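Side-chain contacts in sulfate adenylyltransferase (Allochromatium vinosum, PDB 4DNX), which catalyses the reaction of sulfate with ATP to give adenosine 5'-phosphosulfate and diphosphate: residues Ala245-Arg248 with Thr249-Glu252; Ala299-Gly302 with Asp303-Gly306; Ser360-Arg363 with Val364-Met367; Val383-Ile386 with Leu387-Tyr390. All coordinates share one frame; numbering follows the deposited sequence.

Contact 1. Residues Ala245-Arg248 with Thr249-Glu252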
# COMPACT_ATOMS: atom_id res chain seq x y z
N ALA A 245 7.94 -2.33 -13.74
CA ALA A 245 7.48 -1.90 -15.07
C ALA A 245 7.30 -3.11 -16.00
O ALA A 245 6.32 -3.19 -16.75
CB ALA A 245 8.46 -0.94 -15.70
N ALA A 246 8.26 -4.05 -15.98
CA ALA A 246 8.14 -5.25 -16.84
C ALA A 246 6.92 -6.11 -16.51
O ALA A 246 6.19 -6.54 -17.41
CB ALA A 246 9.44 -6.11 -16.77
N ILE A 247 6.67 -6.34 -15.21
CA ILE A 247 5.56 -7.19 -14.76
C ILE A 247 4.24 -6.49 -15.06
O ILE A 247 3.28 -7.13 -15.55
CB ILE A 247 5.68 -7.59 -13.26
CG1 ILE A 247 6.85 -8.59 -13.14
CG2 ILE A 247 4.36 -8.28 -12.72
CD1 ILE A 247 7.19 -8.99 -11.77
N ARG A 248 4.19 -5.18 -14.80
CA ARG A 248 2.93 -4.42 -15.00
C ARG A 248 2.61 -4.30 -16.47
O ARG A 248 1.43 -4.34 -16.86
CB ARG A 248 3.00 -3.04 -14.38
CG ARG A 248 2.93 -3.10 -12.86
CD ARG A 248 2.94 -1.67 -12.35
NE ARG A 248 3.26 -1.55 -10.92
CZ ARG A 248 2.42 -1.82 -9.92
NH1 ARG A 248 1.20 -2.29 -10.15
NH2 ARG A 248 2.81 -1.62 -8.66
N THR A 249 3.65 -4.17 -17.30
CA THR A 249 3.41 -4.09 -18.76
C THR A 249 2.87 -5.42 -19.31
O THR A 249 1.99 -5.42 -20.18
CB THR A 249 4.70 -3.67 -19.50
OG1 THR A 249 5.09 -2.38 -19.03
CG2 THR A 249 4.45 -3.55 -21.02
N MET A 250 3.43 -6.53 -18.84
CA MET A 250 2.92 -7.86 -19.21
C MET A 250 1.44 -7.97 -18.81
O MET A 250 0.58 -8.36 -19.61
CB MET A 250 3.76 -8.95 -18.54
CG MET A 250 3.09 -10.32 -18.63
SD MET A 250 3.72 -11.50 -17.42
CE MET A 250 2.85 -10.83 -15.98
N ALA A 251 1.14 -7.58 -17.58
CA ALA A 251 -0.23 -7.69 -17.06
C ALA A 251 -1.24 -6.90 -17.89
O ALA A 251 -2.33 -7.40 -18.26
CB ALA A 251 -0.24 -7.23 -15.57
N GLU A 252 -0.88 -5.67 -18.21
CA GLU A 252 -1.77 -4.75 -18.93
C GLU A 252 -2.03 -5.14 -20.36
O GLU A 252 -3.16 -5.01 -20.85
CB GLU A 252 -1.20 -3.33 -18.88
CG GLU A 252 -1.79 -2.55 -17.71
CD GLU A 252 -0.92 -2.57 -16.46
OE1 GLU A 252 -0.17 -1.58 -16.30
OE2 GLU A 252 -0.99 -3.54 -15.65
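Thr249 reaches back one helical turn to Ala245, whose carbonyl oxygen takes two bonds from this one residue: the usual backbone bond from Thr249 N and a second from Thr249 OG1, with OG1 2.7 Å from Ala245 O. With OG1 beside its own backbone nitrogen (chi1 -60°) the hydroxyl can reach the same oxygen as the amide, and the two approach from opposite faces of the carbonyl plane. Met250 comes next, its N bonded to Ala246 O; its CG lies anti to the backbone N and the chain bends at the thioether, leaving Met250 CE 4.4 Å from Ile247 CG2. Both of these side chains also pack on Ile226 of strand 223-230. Ala251 adds the backbone bond to Ile247 O, and its methyl also touches Val260. At Glu252 the bent side chain folds over the carbonyl that its own N binds, placing OE2 2.8 Å from Arg248 O. Both atoms are acceptors, so this pose is doubtful. Arg248 stretches out to a salt bridge with Glu182 of the second subunit. With an alanine in place of Glu252, Gln188 of the second subunit would probably be left without this packing partner, and Arg248 would lose a negative charge from its neighbourhood while keeping Glu182. In this crossover helix of a beta-alpha-beta unit, then, the threonine hydroxyl is satisfied within the helix, while the arginine's charge is spent across the subunit boundary.

Contact 2. Residues Ala299-Gly302 with Asp303-Gly306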
# COMPACT_ATOMS: atom_id res chain seq x y z
N ALA A 299 11.72 -23.40 -4.06
CA ALA A 299 12.40 -22.88 -2.84
C ALA A 299 13.70 -23.62 -2.50
O ALA A 299 14.19 -23.55 -1.35
CB ALA A 299 11.44 -22.89 -1.64
N GLY A 300 14.28 -24.29 -3.48
CA GLY A 300 15.46 -25.15 -3.28
C GLY A 300 16.78 -24.40 -3.33
O GLY A 300 16.83 -23.19 -3.62
N VAL A 301 17.83 -25.13 -2.98
CA VAL A 301 19.23 -24.67 -3.09
C VAL A 301 20.07 -25.92 -3.24
O VAL A 301 19.69 -27.00 -2.76
CB VAL A 301 19.65 -23.82 -1.84
CG1 VAL A 301 19.62 -24.63 -0.56
CG2 VAL A 301 20.98 -23.12 -2.04
N GLY A 302 21.21 -25.80 -3.94
CA GLY A 302 22.18 -26.90 -4.04
C GLY A 302 21.54 -28.18 -4.53
O GLY A 302 20.67 -28.15 -5.42
N ASP A 303 21.90 -29.30 -3.90
CA ASP A 303 21.40 -30.60 -4.32
C ASP A 303 20.63 -31.34 -3.22
O ASP A 303 20.50 -32.56 -3.26
CB ASP A 303 22.57 -31.46 -4.85
CG ASP A 303 22.32 -31.96 -6.26
OD1 ASP A 303 21.73 -31.20 -7.07
OD2 ASP A 303 22.71 -33.12 -6.54
N TYR A 304 20.12 -30.62 -2.23
CA TYR A 304 19.55 -31.25 -1.04
C TYR A 304 18.19 -31.90 -1.25
O TYR A 304 17.86 -32.83 -0.53
CB TYR A 304 19.44 -30.26 0.12
CG TYR A 304 20.73 -29.60 0.44
CD1 TYR A 304 21.73 -30.28 1.16
CD2 TYR A 304 21.00 -28.31 -0.01
CE1 TYR A 304 22.93 -29.68 1.44
CE2 TYR A 304 22.23 -27.69 0.26
CZ TYR A 304 23.17 -28.38 0.99
OH TYR A 304 24.38 -27.78 1.28
N TYR A 305 17.41 -31.40 -2.20
CA TYR A 305 16.03 -31.84 -2.38
C TYR A 305 15.78 -32.47 -3.76
O TYR A 305 16.41 -32.12 -4.76
CB TYR A 305 15.06 -30.67 -2.13
CG TYR A 305 15.45 -29.82 -0.94
CD1 TYR A 305 15.50 -30.37 0.35
CD2 TYR A 305 15.82 -28.49 -1.11
CE1 TYR A 305 15.88 -29.59 1.47
CE2 TYR A 305 16.20 -27.70 0.01
CZ TYR A 305 16.25 -28.29 1.29
OH TYR A 305 16.63 -27.54 2.36
N GLY A 306 14.87 -33.43 -3.79
CA GLY A 306 14.45 -34.00 -5.08
C GLY A 306 13.61 -32.97 -5.84
O GLY A 306 12.97 -32.11 -5.23
O HOH W 1 17.82 -29.10 -4.13
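A type II' beta turn running from Val301 to Tyr304 reverses the loop between strand 291-294 and helix 309-316, in a glycine-rich sequence that, as in other ATP sulfurylases, probably lies near the nucleotide site. Gly302 has a positive phi (53°) that suits glycine, and a beta carbon on it would run into Asp303 N. Across the turn Val301 and Tyr304 lie side by side and point the same way: CG1 of Val301 is 4.0 Å from Tyr304 CD2, while Val301 O meets the ring at its edge, 3.3 Å from the same CD2. Tyr305 is turned differently. Its ring takes CB of Tyr304 over the centre of one face, 3.8 Å above the plane, and offers an edge to Gly300, with Tyr305 CD2 4.0 Å from Gly300 CA. A water spans the mouth of the turn, 3.1 Å from Val301 O and accepting from Tyr305 N at 3.0 Å. The chemistry implies a turn in which one water links Val301 O with Tyr305 N, whereas the hydroxyl of Tyr305 is hydrogen-bonded to Tyr136 O at the end of helix 125-136 and to His143 NE2, and the Tyr304 ring meets the imidazole of that same His143.

Contact 3. Residues Ser360-Arg363 with Val364-Met367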
# COMPACT_ATOMS: atom_id res chain seq x y z
N SER A 360 16.48 -20.85 -22.16
CA SER A 360 16.45 -20.70 -20.73
C SER A 360 16.29 -19.23 -20.31
O SER A 360 16.59 -18.31 -21.09
CB SER A 360 17.71 -21.30 -20.13
OG SER A 360 18.86 -20.59 -20.55
N GLY A 361 15.92 -19.04 -19.05
CA GLY A 361 15.84 -17.71 -18.45
C GLY A 361 17.23 -17.07 -18.49
O GLY A 361 17.36 -15.86 -18.67
N THR A 362 18.27 -17.89 -18.40
CA THR A 362 19.62 -17.37 -18.44
C THR A 362 19.92 -16.82 -19.83
O THR A 362 20.47 -15.71 -19.95
CB THR A 362 20.67 -18.45 -18.03
OG1 THR A 362 20.50 -18.69 -16.63
CG2 THR A 362 22.10 -17.98 -18.32
N ARG A 363 19.60 -17.60 -20.85
CA ARG A 363 19.81 -17.15 -22.23
C ARG A 363 19.01 -15.87 -22.56
O ARG A 363 19.53 -14.99 -23.25
CB ARG A 363 19.50 -18.27 -23.22
CG ARG A 363 20.56 -19.36 -23.26
CD ARG A 363 21.87 -18.87 -23.86
NE ARG A 363 21.70 -18.56 -25.28
CZ ARG A 363 21.98 -17.39 -25.86
NH1 ARG A 363 22.47 -16.36 -25.16
NH2 ARG A 363 21.76 -17.24 -27.15
N VAL A 364 17.76 -15.79 -22.11
CA VAL A 364 16.95 -14.57 -22.30
C VAL A 364 17.64 -13.33 -21.70
O VAL A 364 17.78 -12.30 -22.35
CB VAL A 364 15.51 -14.76 -21.71
CG1 VAL A 364 14.74 -13.44 -21.62
CG2 VAL A 364 14.73 -15.78 -22.55
N ARG A 365 18.15 -13.49 -20.48
CA ARG A 365 18.83 -12.39 -19.79
C ARG A 365 20.10 -11.97 -20.55
O ARG A 365 20.38 -10.77 -20.71
CB ARG A 365 19.18 -12.84 -18.37
CG ARG A 365 19.60 -11.74 -17.43
CD ARG A 365 21.10 -11.74 -17.23
NE ARG A 365 21.64 -13.03 -16.75
CZ ARG A 365 22.87 -13.48 -17.04
NH1 ARG A 365 23.71 -12.77 -17.79
NH2 ARG A 365 23.27 -14.66 -16.59
N GLU A 366 20.88 -12.94 -21.01
CA GLU A 366 22.08 -12.65 -21.80
C GLU A 366 21.72 -11.82 -23.06
O GLU A 366 22.39 -10.82 -23.36
CB GLU A 366 22.82 -13.93 -22.22
CG GLU A 366 23.47 -14.67 -21.00
CD GLU A 366 24.04 -16.04 -21.37
OE1 GLU A 366 24.61 -16.72 -20.47
OE2 GLU A 366 23.96 -16.43 -22.56
N MET A 367 20.69 -12.26 -23.78
CA MET A 367 20.28 -11.58 -25.01
C MET A 367 19.88 -10.11 -24.75
O MET A 367 20.34 -9.19 -25.48
CB MET A 367 19.13 -12.34 -25.69
CG MET A 367 19.60 -13.60 -26.42
SD MET A 367 18.16 -14.45 -27.14
CE MET A 367 18.88 -15.70 -28.17
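Arg363 and Glu366 slant across one another on the first turns of helix 361-369, their guanidinium and carboxylate planes 44° apart. Arg363 NH1 forms a salt bridge with Glu366 OE2 at 3.0 Å, using the carboxylate's anti lone pair; the bond is somewhat bent (149° at the hydrogen), and OE2 lies 18° out of the guanidinium plane. Bends at chi2 and chi3 curl the arginine forward along the helix, toward its C-terminal end, whereas the glutamate is extended beyond CG. The other end of the guanidinium rests against a methyl, with Arg363 NH2 3.4 Å from Met367 CE. A leucine in place of Arg363 would probably leave Glu366 OE2 without its charged mate and Met367 CE without the group it lies against. On the adjoining side, Thr362 CG2 comes 3.5 Å from Glu366 OE1, and Arg365 runs alongside Thr362, a face of its guanidinium turned to Thr362 O. Val364 packs on His205, Leu359 and Pro374 and is the buried residue here. The i to i+3 salt bridge is a feature of these exposed first turns in its own right; Ser360, at the N-cap with its OG accepting from Arg363 N at 3.1 Å, is a standard serine cap of a helix start.

Contact 4. Residues Val383-Ile386 with Leu387-Tyr390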
# COMPACT_ATOMS: atom_id res chain seq x y z
N VAL A 383 8.10 -5.95 -23.04
CA VAL A 383 8.85 -6.37 -21.83
C VAL A 383 10.37 -6.35 -22.19
O VAL A 383 11.22 -5.81 -21.44
CB VAL A 383 8.37 -7.75 -21.33
CG1 VAL A 383 9.22 -8.23 -20.14
CG2 VAL A 383 6.82 -7.70 -20.90
N ALA A 384 10.71 -6.95 -23.32
CA ALA A 384 12.10 -6.93 -23.78
C ALA A 384 12.62 -5.50 -23.85
O ALA A 384 13.80 -5.22 -23.48
CB ALA A 384 12.21 -7.61 -25.15
N GLN A 385 11.81 -4.57 -24.38
CA GLN A 385 12.30 -3.20 -24.55
C GLN A 385 12.65 -2.55 -23.20
O GLN A 385 13.69 -1.86 -23.08
CB GLN A 385 11.32 -2.31 -25.31
CG GLN A 385 11.96 -1.05 -25.81
CD GLN A 385 13.06 -1.37 -26.84
OE1 GLN A 385 12.82 -2.09 -27.81
NE2 GLN A 385 14.27 -0.88 -26.58
N ILE A 386 11.79 -2.76 -22.21
CA ILE A 386 12.00 -2.21 -20.86
C ILE A 386 13.35 -2.68 -20.29
O ILE A 386 14.17 -1.87 -19.82
CB ILE A 386 10.85 -2.56 -19.94
CG1 ILE A 386 9.64 -1.67 -20.27
CG2 ILE A 386 11.24 -2.44 -18.41
CD1 ILE A 386 8.37 -2.14 -19.60
N LEU A 387 13.59 -3.98 -20.41
CA LEU A 387 14.87 -4.57 -19.95
C LEU A 387 16.08 -4.11 -20.79
O LEU A 387 17.14 -3.78 -20.24
CB LEU A 387 14.76 -6.10 -19.88
CG LEU A 387 13.76 -6.50 -18.76
CD1 LEU A 387 13.38 -7.94 -18.85
CD2 LEU A 387 14.37 -6.16 -17.37
N MET A 388 15.93 -4.04 -22.11
CA MET A 388 17.06 -3.62 -22.96
C MET A 388 17.44 -2.18 -22.67
O MET A 388 18.63 -1.83 -22.69
CB MET A 388 16.75 -3.79 -24.44
CG MET A 388 16.84 -5.24 -24.81
SD MET A 388 16.66 -5.57 -26.54
CE MET A 388 14.92 -5.18 -26.70
N ASP A 389 16.43 -1.36 -22.38
CA ASP A 389 16.65 0.05 -22.11
C ASP A 389 17.41 0.18 -20.80
O ASP A 389 18.36 0.98 -20.73
CB ASP A 389 15.33 0.84 -22.05
CG ASP A 389 14.77 1.16 -23.44
OD1 ASP A 389 15.40 0.83 -24.46
OD2 ASP A 389 13.65 1.71 -23.50
N TYR A 390 17.03 -0.64 -19.82
CA TYR A 390 17.71 -0.71 -18.54
C TYR A 390 19.18 -1.11 -18.74
O TYR A 390 20.08 -0.39 -18.29
CB TYR A 390 17.02 -1.65 -17.57
CG TYR A 390 17.92 -2.05 -16.43
CD1 TYR A 390 18.33 -1.10 -15.49
CD2 TYR A 390 18.43 -3.35 -16.34
CE1 TYR A 390 19.19 -1.44 -14.45
CE2 TYR A 390 19.29 -3.71 -15.30
CZ TYR A 390 19.66 -2.74 -14.36
OH TYR A 390 20.49 -3.08 -13.32
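Leu387, Gln385 and Ile386 carry most of this contact, and each meets its partner one turn along helix 381-393 in a different way. Leu387 looks back to Val383: its N bonds to Val383 O in a nearly straight line (171°), and its CD1 comes 4.4 Å from Val383 CG1. Both side chains also lie against His205, and Leu387 continues to Val242. Gln385 makes the polar link. Its CG is anti to the backbone N (chi1 -164°), and the bend that follows at chi2 swings the amide round toward Asp389, where NE2 donates to OD1 at 2.9 Å. The aspartate oxygen lies in the plane of the amide, yet the amide and carboxylate planes are 52° apart, and NE2 approaches OD1 from above the carboxylate plane. OD1 has a second, stronger partner in the salt bridge to Arg392, which probably biases the carboxylate toward its present rotation. The amide's oxygen, Gln385 OE1, is 3.9 Å from Met388 CE, and that methyl, brought back by a bend at chi3, also lies 4.0 Å from Ala384 CB. Ile386 gives its carbonyl oxygen to Tyr390 N at 3.1 Å and turns its side chain to Thr249 on helix 240-254. Ala384, Leu387 and Met388 pack on Leu368 of helix 361-369. Valine, isoleucine, leucine and tyrosine thus face the protein interior or helix 240-254, while glutamine and aspartate occupy the exposed side: the pattern is that of an amphipathic helix, here packed between helices 240-254 and 361-369.

In the fold
Followed from the N terminus, the four contacts come strictly in series; each is a local turn of chain, and none nests in or crosses another. Contact 1 lies in the helix joining strands 223-230 and 260-266 of the parallel sheet. Contact 2 closes a tight turn after strand 291-294 and stands apart, its nearest atoms about 14 Å from contact 3 and about 17 Å from contact 1. Contacts 3 and 4 occupy successive helices, their centres about 13 Å apart; Leu368, just after contact 3 on its helix, packs on residues of contact 4. Contact 4 then returns to contact 1, where Ile386 CD1 lies 3.3 Å from Thr249 OG1, so the late helix 381-393 covers the earlier crossover helix.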